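Local atomic coordinates of glycosyl transferase (PDB entry 5U02), a protein that is a glycosyl transferase of the TarS family from Staphylococcus aureus, built here from a helical linker domain and two C-terminal domains of the E-set (immunoglobulin-like) clan. Residues P2-Y6 / Q57-L62; M9-A13 / D64-V69; V77-L81 / E130-I134; P137-T142 / E154-F160. All coordinates share one frame; numbering follows the deposited sequence.

Contact 1 of 4, residues P2-Y6 / Q57-L62; sequences PEDFY and QWINAL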
# COMPACT_ATOMS: atom_id res chain seq x y z
N PRO A 2 -2.10 42.93 -27.49
CA PRO A 2 -2.78 42.79 -26.19
C PRO A 2 -3.84 43.84 -25.88
O PRO A 2 -5.01 43.49 -25.73
CB PRO A 2 -1.61 42.88 -25.20
CG PRO A 2 -0.44 42.39 -25.96
CD PRO A 2 -0.64 42.89 -27.36
N GLU A 3 -3.45 45.11 -25.77
CA GLU A 3 -4.42 46.11 -25.33
C GLU A 3 -5.46 46.44 -26.39
O GLU A 3 -6.48 47.03 -26.05
CB GLU A 3 -3.73 47.40 -24.87
CG GLU A 3 -2.78 48.02 -25.87
CD GLU A 3 -1.40 47.42 -25.77
OE1 GLU A 3 -1.10 46.48 -26.53
OE2 GLU A 3 -0.61 47.88 -24.91
N ASP A 4 -5.22 46.10 -27.66
CA ASP A 4 -6.31 46.16 -28.63
C ASP A 4 -7.34 45.07 -28.34
O ASP A 4 -8.54 45.28 -28.53
CB ASP A 4 -5.76 46.03 -30.05
CG ASP A 4 -4.54 46.88 -30.29
OD1 ASP A 4 -3.47 46.57 -29.72
OD2 ASP A 4 -4.63 47.86 -31.06
N PHE A 5 -6.88 43.92 -27.85
CA PHE A 5 -7.78 42.81 -27.53
C PHE A 5 -8.55 43.07 -26.24
O PHE A 5 -9.78 43.05 -26.21
CB PHE A 5 -6.98 41.50 -27.43
CG PHE A 5 -7.79 40.33 -26.94
CD1 PHE A 5 -7.30 39.50 -25.93
CD2 PHE A 5 -9.03 40.05 -27.49
CE1 PHE A 5 -8.05 38.42 -25.49
CE2 PHE A 5 -9.78 38.97 -27.05
CZ PHE A 5 -9.29 38.16 -26.05
N TYR A 6 -7.82 43.27 -25.14
CA TYR A 6 -8.46 43.45 -23.84
C TYR A 6 -9.22 44.76 -23.75
O TYR A 6 -10.09 44.91 -22.88
CB TYR A 6 -7.41 43.37 -22.72
CG TYR A 6 -6.79 42.00 -22.60
CD1 TYR A 6 -7.58 40.90 -22.29
CD2 TYR A 6 -5.43 41.81 -22.76
CE1 TYR A 6 -7.03 39.64 -22.16
CE2 TYR A 6 -4.86 40.55 -22.63
CZ TYR A 6 -5.67 39.47 -22.33
OH TYR A 6 -5.13 38.21 -22.19
N GLN A 57 3.79 43.51 -21.09
CA GLN A 57 2.84 44.14 -22.01
C GLN A 57 1.45 43.51 -21.93
O GLN A 57 0.47 44.16 -22.30
CB GLN A 57 3.37 44.05 -23.45
CG GLN A 57 2.58 44.85 -24.47
CD GLN A 57 2.93 44.48 -25.90
OE1 GLN A 57 3.73 43.58 -26.15
NE2 GLN A 57 2.32 45.18 -26.85
N TRP A 58 1.35 42.27 -21.45
CA TRP A 58 0.06 41.60 -21.38
C TRP A 58 -0.73 42.00 -20.14
O TRP A 58 -1.94 42.20 -20.21
CB TRP A 58 0.27 40.09 -21.40
CG TRP A 58 0.39 39.51 -22.77
CD1 TRP A 58 1.38 39.75 -23.67
CD2 TRP A 58 -0.49 38.56 -23.37
NE1 TRP A 58 1.16 39.02 -24.82
CE2 TRP A 58 0.02 38.28 -24.66
CE3 TRP A 58 -1.66 37.93 -22.96
CZ2 TRP A 58 -0.61 37.40 -25.53
CZ3 TRP A 58 -2.28 37.05 -23.82
CH2 TRP A 58 -1.75 36.79 -25.09
N ILE A 59 -0.05 42.11 -19.00
CA ILE A 59 -0.76 42.28 -17.73
C ILE A 59 -1.34 43.67 -17.58
O ILE A 59 -2.31 43.85 -16.83
CB ILE A 59 0.18 41.91 -16.57
CG1 ILE A 59 -0.59 41.81 -15.25
CG2 ILE A 59 1.34 42.89 -16.47
CD1 ILE A 59 -1.56 40.65 -15.18
N ASN A 60 -0.81 44.68 -18.29
CA ASN A 60 -1.40 46.01 -18.21
C ASN A 60 -2.81 46.01 -18.78
O ASN A 60 -3.75 46.47 -18.13
CB ASN A 60 -0.55 47.05 -18.97
CG ASN A 60 0.88 46.72 -19.04
OD1 ASN A 60 1.33 46.27 -20.03
ND2 ASN A 60 1.60 46.97 -18.00
N ALA A 61 -2.97 45.49 -20.00
CA ALA A 61 -4.28 45.47 -20.65
C ALA A 61 -5.25 44.56 -19.92
O ALA A 61 -6.42 44.92 -19.73
CB ALA A 61 -4.13 45.02 -22.10
N LEU A 62 -4.80 43.36 -19.53
CA LEU A 62 -5.59 42.51 -18.66
C LEU A 62 -5.99 43.25 -17.39
O LEU A 62 -7.13 43.14 -16.92
CB LEU A 62 -4.81 41.24 -18.33
CG LEU A 62 -5.56 40.06 -17.72
CD1 LEU A 62 -6.42 39.37 -18.77
CD2 LEU A 62 -4.60 39.08 -17.09
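P2 rides on the indole of W58. Its CG sits 4.1 Å from the centroid of the five-membered ring of W58, 20° off the normal, a CH-pi contact shifted toward the rim beside CD1 and NE1. The W58 chi1 of -85° keeps CG beside the backbone N and opposite the carbonyl carbon; from there the indole offers its pyrrole half to P2 while the benzo half reaches the end of Y6. That second meeting is oblique, Y6 OH lying 3.5 Å from W58 CZ3, and the hydroxyl has its polar partner outside the pair, a hydrogen bond to T43 OG1. Two helices, 2-17 and 56-68, run here nearly parallel within the helical linker domain: their short segments cross at -22° with axes 8.4 Å apart. A61 lies where they come together, its methyl carbon CB 3.4 Å from E3 CA and 3.5 Å from Y6 CD2. It meets the phenol at the edge, close to the ring plane. F5 CD1, from the same helix as Y6, lies over the middle of one face of that ring, and L62 CA over the opposite face nearer the rim. The leucine adds a branch as well, CD1 touching Y6 CE1 at 3.5 Å. At the exposed margin Q57, extended beyond CG, crosses P2 at about a right angle, with NE2 nearest the proline CD. E3 bends back at its second torsion to bring the carboxylate round, yet E3 OE1 stays 3.7 Å from Q57 NE2, a loose polar approach with no hydrogen bond.

Contact 2 of 4, residues M9-A13 / D64-V69; sequences MRLIA and DFIQAV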
# COMPACT_ATOMS: atom_id res chain seq x y z
N MET A 9 -12.68 43.33 -24.73
CA MET A 9 -13.31 42.57 -23.67
C MET A 9 -13.75 43.47 -22.52
O MET A 9 -14.70 43.15 -21.81
CB MET A 9 -12.36 41.49 -23.17
CG MET A 9 -11.61 40.84 -24.28
SD MET A 9 -12.63 39.61 -25.11
CE MET A 9 -13.25 38.62 -23.76
N ARG A 10 -13.03 44.57 -22.32
CA ARG A 10 -13.46 45.56 -21.33
C ARG A 10 -14.82 46.12 -21.71
O ARG A 10 -15.75 46.12 -20.89
CB ARG A 10 -12.44 46.69 -21.17
CG ARG A 10 -12.81 47.64 -20.02
CD ARG A 10 -12.06 48.98 -20.02
NE ARG A 10 -11.96 49.66 -21.30
CZ ARG A 10 -10.97 50.49 -21.61
NH1 ARG A 10 -9.97 50.68 -20.75
NH2 ARG A 10 -10.96 51.09 -22.80
N LEU A 11 -14.97 46.57 -22.96
CA LEU A 11 -16.22 47.19 -23.36
C LEU A 11 -17.37 46.18 -23.35
O LEU A 11 -18.50 46.54 -22.99
CB LEU A 11 -16.07 47.85 -24.73
CG LEU A 11 -16.90 49.11 -24.96
CD1 LEU A 11 -16.36 49.92 -26.05
CD2 LEU A 11 -18.33 48.82 -25.22
N ILE A 12 -17.11 44.92 -23.71
CA ILE A 12 -18.15 43.90 -23.60
C ILE A 12 -18.59 43.75 -22.15
O ILE A 12 -19.79 43.66 -21.86
CB ILE A 12 -17.67 42.56 -24.18
CG1 ILE A 12 -17.09 42.75 -25.57
CG2 ILE A 12 -18.84 41.56 -24.22
CD1 ILE A 12 -16.73 41.45 -26.24
N ALA A 13 -17.63 43.71 -21.22
CA ALA A 13 -17.98 43.70 -19.81
C ALA A 13 -18.79 44.94 -19.42
O ALA A 13 -19.67 44.87 -18.56
CB ALA A 13 -16.71 43.60 -18.96
N ASP A 64 -6.37 46.62 -16.85
CA ASP A 64 -7.42 47.60 -17.11
C ASP A 64 -8.74 46.92 -17.46
O ASP A 64 -9.81 47.42 -17.11
CB ASP A 64 -6.99 48.54 -18.24
CG ASP A 64 -7.75 49.86 -18.23
OD1 ASP A 64 -7.30 50.81 -18.90
OD2 ASP A 64 -8.79 49.96 -17.54
N PHE A 65 -8.68 45.78 -18.15
CA PHE A 65 -9.89 45.02 -18.44
C PHE A 65 -10.49 44.43 -17.17
O PHE A 65 -11.68 44.59 -16.89
CB PHE A 65 -9.59 43.94 -19.48
CG PHE A 65 -10.52 42.76 -19.45
CD1 PHE A 65 -10.02 41.48 -19.27
CD2 PHE A 65 -11.89 42.92 -19.62
CE1 PHE A 65 -10.86 40.39 -19.25
CE2 PHE A 65 -12.74 41.83 -19.59
CZ PHE A 65 -12.22 40.56 -19.41
N ILE A 66 -9.67 43.73 -16.37
CA ILE A 66 -10.16 43.17 -15.12
C ILE A 66 -10.49 44.27 -14.11
O ILE A 66 -11.28 44.04 -13.18
CB ILE A 66 -9.13 42.16 -14.56
CG1 ILE A 66 -8.92 41.02 -15.55
CG2 ILE A 66 -9.59 41.57 -13.23
CD1 ILE A 66 -10.16 40.18 -15.79
N GLN A 67 -9.93 45.47 -14.27
CA GLN A 67 -10.34 46.59 -13.42
C GLN A 67 -11.80 46.96 -13.65
O GLN A 67 -12.46 47.50 -12.75
CB GLN A 67 -9.45 47.81 -13.67
CG GLN A 67 -8.28 47.92 -12.71
CD GLN A 67 -7.14 48.76 -13.27
OE1 GLN A 67 -7.32 49.51 -14.23
NE2 GLN A 67 -5.96 48.63 -12.67
N ALA A 68 -12.33 46.68 -14.85
CA ALA A 68 -13.69 47.08 -15.19
C ALA A 68 -14.75 46.20 -14.53
O ALA A 68 -15.88 46.66 -14.35
CB ALA A 68 -13.88 47.07 -16.70
N VAL A 69 -14.42 44.96 -14.19
CA VAL A 69 -15.40 44.07 -13.57
C VAL A 69 -15.34 44.26 -12.06
O VAL A 69 -14.25 44.35 -11.49
CB VAL A 69 -15.16 42.60 -13.98
CG1 VAL A 69 -15.67 42.36 -15.38
CG2 VAL A 69 -13.69 42.25 -13.89
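The ring of F65 has M9 CB over one face, 3.9 Å from the centroid and displaced toward the rim, in a CH-pi contact. A13 CB comes to the edge of the same ring, near its plane, while the backbone N of R10 approaches obliquely. The other flat group is the guanidinium of R10, met at its edge and in its plane by D64 OD1; the carboxylate itself is turned 74° against it. Helices 2-17 and 56-68 run side by side here as neighbours in the helical linker domain; the axes of the short segments are 8.7 Å apart and 6° from parallel. M9 has CG beside its own backbone N (chi1 -40°), and further bends at the second and third torsions lead its end away from F65; the side chain touches F33 and H37 of helix 23-40. L34 of that helix touches F65. R10 takes a different course: extended through its first two torsions, it lays CG 3.5 Å from A68 CB before turning at the third. Further along, A13 CB packs on V69 CG1 at 3.9 Å. The ion pair between R10 NH1 and D64 OD1 measures 3.3 Å, and R10 NH2 has a second salt bridge to E7 OE2 on its own helix. Hydrocarbon thus packs next to helix 23-40, and one arginine is shared by two carboxylates, where the long D64 pairing probably contributes more through charge than through a directed bond.

Contact 3 of 4, residues V77-L81 / E130-I134; sequences VMSKL and EGIDI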
# COMPACT_ATOMS: atom_id res chain seq x y z
N VAL A 77 -17.44 33.41 -9.62
CA VAL A 77 -16.61 32.81 -10.65
C VAL A 77 -15.93 31.56 -10.10
O VAL A 77 -15.88 31.33 -8.89
CB VAL A 77 -15.58 33.82 -11.19
CG1 VAL A 77 -16.28 35.06 -11.73
CG2 VAL A 77 -14.57 34.19 -10.12
N MET A 78 -15.42 30.73 -11.02
CA MET A 78 -14.71 29.51 -10.64
C MET A 78 -13.58 29.83 -9.66
O MET A 78 -12.81 30.77 -9.87
CB MET A 78 -14.15 28.82 -11.89
CG MET A 78 -15.22 28.32 -12.84
SD MET A 78 -14.54 27.76 -14.40
CE MET A 78 -13.10 26.85 -13.84
N SER A 79 -13.50 29.03 -8.60
CA SER A 79 -12.70 29.40 -7.43
C SER A 79 -11.23 29.62 -7.79
O SER A 79 -10.57 30.50 -7.22
CB SER A 79 -12.83 28.34 -6.34
OG SER A 79 -12.53 27.04 -6.84
N LYS A 80 -10.69 28.83 -8.72
CA LYS A 80 -9.27 28.91 -9.01
C LYS A 80 -8.88 30.17 -9.77
O LYS A 80 -7.69 30.41 -9.96
CB LYS A 80 -8.82 27.66 -9.78
CG LYS A 80 -8.90 27.75 -11.29
CD LYS A 80 -8.90 26.36 -11.91
CE LYS A 80 -8.07 26.31 -13.19
NZ LYS A 80 -6.61 26.22 -12.89
N LEU A 81 -9.85 31.00 -10.17
CA LEU A 81 -9.56 32.23 -10.88
C LEU A 81 -9.43 33.44 -9.96
O LEU A 81 -8.86 34.46 -10.38
CB LEU A 81 -10.64 32.51 -11.93
CG LEU A 81 -10.67 31.51 -13.08
CD1 LEU A 81 -11.95 31.64 -13.88
CD2 LEU A 81 -9.45 31.71 -13.97
N GLU A 130 -8.66 31.42 -0.27
CA GLU A 130 -9.19 30.25 0.41
C GLU A 130 -10.31 29.61 -0.39
O GLU A 130 -11.06 30.29 -1.10
CB GLU A 130 -9.69 30.63 1.82
CG GLU A 130 -8.79 31.66 2.51
CD GLU A 130 -8.77 31.51 4.03
OE1 GLU A 130 -8.91 32.54 4.72
OE2 GLU A 130 -8.60 30.38 4.52
N GLY A 131 -10.40 28.28 -0.30
CA GLY A 131 -11.49 27.54 -0.90
C GLY A 131 -11.37 27.27 -2.38
O GLY A 131 -12.34 27.43 -3.13
N ILE A 132 -10.19 26.86 -2.83
CA ILE A 132 -9.92 26.64 -4.25
C ILE A 132 -10.18 25.18 -4.59
O ILE A 132 -9.55 24.28 -4.03
CB ILE A 132 -8.48 27.04 -4.60
CG1 ILE A 132 -8.18 28.45 -4.07
CG2 ILE A 132 -8.25 26.96 -6.10
CD1 ILE A 132 -6.80 28.97 -4.42
N ASP A 133 -11.12 24.95 -5.51
CA ASP A 133 -11.47 23.59 -5.92
C ASP A 133 -10.27 22.88 -6.54
O ASP A 133 -9.33 23.51 -7.05
CB ASP A 133 -12.64 23.62 -6.91
CG ASP A 133 -13.99 23.72 -6.23
OD1 ASP A 133 -14.05 23.65 -4.98
OD2 ASP A 133 -15.01 23.86 -6.94
N ILE A 134 -10.31 21.55 -6.51
CA ILE A 134 -9.26 20.72 -7.09
C ILE A 134 -9.81 20.07 -8.35
O ILE A 134 -10.72 19.24 -8.29
CB ILE A 134 -8.75 19.66 -6.10
CG1 ILE A 134 -8.39 20.31 -4.77
CG2 ILE A 134 -7.54 18.94 -6.69
CD1 ILE A 134 -7.50 19.43 -3.90
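S79 and K80, in the loop leading to helix 82-89, meet residues G131 to D133 at a G1 beta bulge, where G131 and I132 both face L118 on the neighbouring strand of a small three-stranded antiparallel sheet. G131 adopts the positive phi (80°) of that bulge. The tight part belongs to S79. Its CB abuts the carbonyl of G131, 3.4 Å from the O, and its hydroxyl OG, held between the backbone N and the carbonyl carbon at chi1 54°, faces the backbone just beyond the bulge. Beside it, CG2 of I132 presses on the backbone of K80, 3.6 Å from CA, while I132 also touches I120 in the sheet. Y103 OH hydrogen-bonds the carbonyl O of K80. Outward the contact slackens quickly. Beyond CB the K80 chain leads away from residues 130-134, bends twice and touches M161. The carboxylate of the exposed D133 makes no hydrogen bond to residues 77-81, and its side chain touches K117. The one hydrogen bond between the two segments runs from D133 N to S79 OG, 2.9 Å long and almost straight at 175°.

Contact 4 of 4, residues P137-T142 / E154-F160; sequences PKVKMT and ELTLNEF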
# COMPACT_ATOMS: atom_id res chain seq x y z
N PRO A 137 -6.86 15.59 -12.38
CA PRO A 137 -5.50 15.55 -12.91
C PRO A 137 -5.47 15.07 -14.34
O PRO A 137 -6.27 14.22 -14.76
CB PRO A 137 -4.78 14.55 -11.99
CG PRO A 137 -5.86 13.70 -11.44
CD PRO A 137 -7.04 14.63 -11.26
N LYS A 138 -4.52 15.60 -15.10
CA LYS A 138 -4.22 15.07 -16.42
C LYS A 138 -3.26 13.90 -16.28
O LYS A 138 -2.28 13.97 -15.53
CB LYS A 138 -3.59 16.15 -17.31
CG LYS A 138 -4.50 17.34 -17.59
CD LYS A 138 -5.57 16.98 -18.60
CE LYS A 138 -6.27 18.22 -19.13
NZ LYS A 138 -7.23 17.91 -20.23
N VAL A 139 -3.55 12.81 -16.99
CA VAL A 139 -2.77 11.58 -16.89
C VAL A 139 -2.25 11.22 -18.27
O VAL A 139 -3.00 11.25 -19.25
CB VAL A 139 -3.60 10.43 -16.30
CG1 VAL A 139 -2.76 9.15 -16.27
CG2 VAL A 139 -4.08 10.78 -14.91
N LYS A 140 -0.97 10.87 -18.35
CA LYS A 140 -0.38 10.34 -19.57
C LYS A 140 0.23 8.98 -19.26
O LYS A 140 0.96 8.83 -18.27
CB LYS A 140 0.67 11.30 -20.15
CG LYS A 140 1.32 10.77 -21.42
CD LYS A 140 2.60 11.49 -21.80
CE LYS A 140 3.02 11.10 -23.22
NZ LYS A 140 4.04 12.01 -23.81
N MET A 141 -0.11 7.98 -20.08
CA MET A 141 0.45 6.64 -19.92
C MET A 141 1.83 6.63 -20.57
O MET A 141 1.96 6.52 -21.79
CB MET A 141 -0.48 5.60 -20.54
CG MET A 141 -0.06 4.14 -20.30
SD MET A 141 -1.18 2.97 -21.10
CE MET A 141 -0.91 3.37 -22.82
N THR A 142 2.87 6.78 -19.75
CA THR A 142 4.23 6.94 -20.26
C THR A 142 4.96 5.61 -20.45
O THR A 142 6.03 5.61 -21.08
CB THR A 142 5.04 7.86 -19.34
OG1 THR A 142 4.71 7.60 -17.97
CG2 THR A 142 4.76 9.32 -19.66
N GLU A 154 3.19 2.63 -16.50
CA GLU A 154 3.57 3.86 -15.82
C GLU A 154 2.61 4.96 -16.23
O GLU A 154 2.40 5.20 -17.42
CB GLU A 154 5.01 4.24 -16.17
CG GLU A 154 5.53 5.47 -15.44
CD GLU A 154 6.89 5.88 -15.95
OE1 GLU A 154 6.96 6.45 -17.07
OE2 GLU A 154 7.90 5.63 -15.24
N LEU A 155 2.00 5.61 -15.24
CA LEU A 155 1.09 6.72 -15.47
C LEU A 155 1.71 7.98 -14.89
O LEU A 155 2.09 7.99 -13.71
CB LEU A 155 -0.28 6.46 -14.84
CG LEU A 155 -0.97 5.19 -15.36
CD1 LEU A 155 -2.33 5.03 -14.71
CD2 LEU A 155 -1.10 5.25 -16.88
N THR A 156 1.82 9.02 -15.70
CA THR A 156 2.43 10.27 -15.30
C THR A 156 1.36 11.35 -15.17
O THR A 156 0.65 11.64 -16.14
CB THR A 156 3.51 10.70 -16.29
OG1 THR A 156 4.55 9.71 -16.32
CG2 THR A 156 4.12 12.04 -15.88
N LEU A 157 1.24 11.93 -13.98
CA LEU A 157 0.37 13.08 -13.77
C LEU A 157 1.10 14.32 -14.26
O LEU A 157 1.97 14.85 -13.57
CB LEU A 157 -0.01 13.21 -12.30
CG LEU A 157 -0.51 11.97 -11.56
CD1 LEU A 157 -1.05 12.37 -10.19
CD2 LEU A 157 -1.58 11.28 -12.37
N ASN A 158 0.76 14.78 -15.47
CA ASN A 158 1.44 15.95 -16.02
C ASN A 158 1.01 17.23 -15.32
O ASN A 158 1.83 18.12 -15.09
CB ASN A 158 1.19 16.04 -17.53
CG ASN A 158 2.15 15.19 -18.33
OD1 ASN A 158 3.11 14.63 -17.79
ND2 ASN A 158 1.92 15.10 -19.64
N GLU A 159 -0.28 17.34 -14.98
CA GLU A 159 -0.78 18.53 -14.31
C GLU A 159 -1.72 18.12 -13.19
O GLU A 159 -2.61 17.29 -13.38
CB GLU A 159 -1.49 19.47 -15.28
CG GLU A 159 -0.53 20.33 -16.09
CD GLU A 159 -1.24 21.36 -16.94
OE1 GLU A 159 -2.43 21.64 -16.68
OE2 GLU A 159 -0.60 21.89 -17.88
N PHE A 160 -1.50 18.70 -12.01
CA PHE A 160 -2.29 18.43 -10.82
C PHE A 160 -2.02 19.55 -9.84
O PHE A 160 -0.86 19.88 -9.58
CB PHE A 160 -1.93 17.07 -10.22
CG PHE A 160 -3.00 16.48 -9.35
CD1 PHE A 160 -4.30 16.98 -9.39
CD2 PHE A 160 -2.71 15.45 -8.47
CE1 PHE A 160 -5.28 16.44 -8.58
CE2 PHE A 160 -3.69 14.91 -7.66
CZ PHE A 160 -4.99 15.41 -7.71
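P137 places CB over one face of the F160 ring, 3.8 Å from its centroid, as the beta hairpin of strands 138-146 and 150-159 begins to pair; Y167 meets the same ring edge-to-face. The hairpin belongs to the first of the two C-terminal E-set (immunoglobulin-like) domains. K138 follows with its N bonded to E159 O, while its O receives only a weak bond from N158 N. V139 faces L157 in a non-hydrogen-bonded antiparallel pair, CG2 lying 3.6 Å from L157 CD2, and both pack on L217 of strand 212-221. K140 and T156 form the regular hydrogen-bonded pair: T156 N reaches K140 O at 2.7 Å and 176°. The K140 side chain runs out extended to a weak bond with N235. M141 turns back to the face of V139, where its CB touches L155 CD2 at 3.7 Å. T142 ends the walk with a weak backbone bond to E154 O and a hydroxyl gripped by two oxygens, one of them T156 OG1, 2.7 Å from T142 OG1. E154 OE2 is taken by Y206 of the second subunit. The oxygen T142 OG1 meets E154 OE1 at 2.7 Å on the anti side, 18° out of the carboxylate plane.

How the contacts relate
Contacts 1 and 2 are successive stations on the same two helices, 2-17 and 56-68, and they touch where Y6 O meets F65 CB; each packs a buried ring, Y6 or F65, between the helices, with polar or charged groups at its margin and no hydrogen bond across it. Contact 3 is the surface one, joining the linker's loop to the small sheet with one such bond. From there the chain passes straight into contact 4, and I134 CG2 packs on F160 CE1 at 3.9 Å. Contact 4 lies nearest the middle of the chain, the centres about 5 Å apart; partly buried like contacts 1 and 2, it joins by backbone pairing, with an apolar face (V139, M141, L155, L157) and a polar end at T142 and E154.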